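Local structure of carbon dioxide concentrating mechanism protein CcmK (Synechococcus elongatus, 4OX6) at residues A[106-109]-A[110-114]. The protein probably forms hexameric tiles of the carboxysome shell, the protein coat that encloses the carbon-fixing enzymes of this cyanobacterium. Numbering follows the deposited sequence.
Sequences IGFG and PEVEQ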
loop_
_atom_site.group_PDB
_atom_site.type_symbol
_atom_site.label_atom_id
_atom_site.label_comp_id
_atom_site.label_asym_id
_atom_site.label_seq_id
_atom_site.Cartn_x
_atom_site.Cartn_y
_atom_site.Cartn_z
ATOM N N ILE A 106 -4.848 19.578 -2.703
ATOM C CA ILE A 106 -4.967 20.522 -1.613
ATOM C C ILE A 106 -5.896 21.685 -1.953
ATOM O O ILE A 106 -5.997 22.634 -1.174
ATOM C CB ILE A 106 -3.592 21.102 -1.127
ATOM C CG1 ILE A 106 -2.895 21.853 -2.269
ATOM C CG2 ILE A 106 -2.772 19.974 -0.581
ATOM C CD1 ILE A 106 -1.754 22.737 -1.840
ATOM N N GLY A 107 -6.579 21.599 -3.101
ATOM C CA GLY A 107 -7.545 22.608 -3.509
ATOM C C GLY A 107 -8.897 22.447 -2.858
ATOM O O GLY A 107 -9.166 21.447 -2.231
ATOM N N PHE A 108 -9.769 23.427 -3.080
ATOM C CA PHE A 108 -11.145 23.404 -2.622
ATOM C C PHE A 108 -12.051 22.613 -3.582
ATOM O O PHE A 108 -12.256 23.036 -4.721
ATOM C CB PHE A 108 -11.683 24.843 -2.520
ATOM C CG PHE A 108 -11.056 25.662 -1.451
ATOM C CD1 PHE A 108 -11.568 25.713 -0.190
ATOM C CD2 PHE A 108 -9.969 26.463 -1.747
ATOM C CE1 PHE A 108 -11.004 26.526 0.777
ATOM C CE2 PHE A 108 -9.403 27.246 -0.779
ATOM C CZ PHE A 108 -9.940 27.262 0.492
ATOM N N GLY A 109 -12.593 21.494 -3.135
ATOM C CA GLY A 109 -13.492 20.697 -3.955
ATOM C C GLY A 109 -14.954 21.083 -3.734
ATOM O O GLY A 109 -15.284 21.806 -2.802
ATOM N N PRO A 110 -15.827 20.595 -4.628
ATOM C CA PRO A 110 -17.222 21.038 -4.540
ATOM C C PRO A 110 -17.923 20.532 -3.256
ATOM O O PRO A 110 -18.884 21.213 -2.881
ATOM C CB PRO A 110 -17.880 20.460 -5.800
ATOM C CG PRO A 110 -16.981 19.362 -6.241
ATOM C CD PRO A 110 -15.563 19.770 -5.824
ATOM N N GLU A 111 -17.426 19.488 -2.597
ATOM C CA GLU A 111 -18.085 19.001 -1.394
ATOM C C GLU A 111 -17.830 19.883 -0.174
ATOM O O GLU A 111 -18.555 19.774 0.836
ATOM C CB GLU A 111 -17.719 17.544 -1.082
ATOM C CG GLU A 111 -18.694 16.894 -0.052
ATOM C CD GLU A 111 -18.613 15.365 0.005
ATOM O OE1 GLU A 111 -18.888 14.803 1.088
ATOM O OE2 GLU A 111 -18.317 14.726 -1.035
ATOM N N VAL A 112 -16.864 20.792 -0.236
ATOM C CA VAL A 112 -16.600 21.622 0.927
ATOM C C VAL A 112 -17.057 23.069 0.709
ATOM O O VAL A 112 -17.011 23.894 1.656
ATOM C CB VAL A 112 -15.139 21.549 1.405
ATOM C CG1 VAL A 112 -14.734 20.110 1.688
ATOM C CG2 VAL A 112 -14.193 22.230 0.381
ATOM N N GLU A 113 -17.612 23.359 -0.478
ATOM C CA GLU A 113 -18.113 24.710 -0.762
ATOM C C GLU A 113 -19.162 25.133 0.262
ATOM O O GLU A 113 -19.182 26.275 0.746
ATOM C CB GLU A 113 -18.638 24.799 -2.210
ATOM C CG GLU A 113 -19.062 26.206 -2.661
ATOM C CD GLU A 113 -17.909 27.173 -2.876
ATOM O OE1 GLU A 113 -16.724 26.755 -2.839
ATOM O OE2 GLU A 113 -18.202 28.373 -3.075
ATOM N N GLN A 114 -20.034 24.195 0.639
ATOM C CA GLN A 114 -21.133 24.512 1.547
ATOM C C GLN A 114 -20.664 24.942 2.939
ATOM O O GLN A 114 -21.463 25.517 3.715
ATOM C CB GLN A 114 -22.062 23.289 1.680
ATOM C CG GLN A 114 -21.384 21.989 2.310
ATOM C CD GLN A 114 -22.141 20.730 2.001
ATOM O OE1 GLN A 114 -21.635 19.797 1.330
ATOM N NE2 GLN A 114 -23.356 20.648 2.492
#
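A type I beta turn with proline at its second position joins G109 to V112, just where the chain leaves its extended course. The amide of V112 gives its hydrogen to the carbonyl of G109, with N and O 3.2 Å apart and the N-H pointing well at the oxygen (162°). It reaches that oxygen from above the carbonyl plane, 52° out of it. P110 suits its corner, since its ring restrains phi near the value needed there and brings no amide hydrogen to satisfy. E111 completes the bend, and a weak bond of 3.5 Å from E113 N to P110 O adds a second, overlapping turn, P110 to E113.

On the side of the turn facing 106-109, the CG2 methyl of V112 lies 3.4 Å from G109 O; chi1 of -56° puts CG1 anti to the carbonyl carbon and CG2 between that carbon and the backbone N. V112 CG2 also lies at the edge of the F108 ring, near its plane, 4.4 Å from F108 CD1, a loose apolar contact. This loop follows helix 98-103 of the BMC-domain chain: F108 rests on T45 and V47 of strand 45-53 and makes a cation-pi contact with R116, while V112, compact and apolar, suits a buried place against T45 and V103 of a neighbouring subunit. Exposed E113 can carry its charge to R116 in a salt bridge through OE1, so one arginine serves both ring and carboxylate.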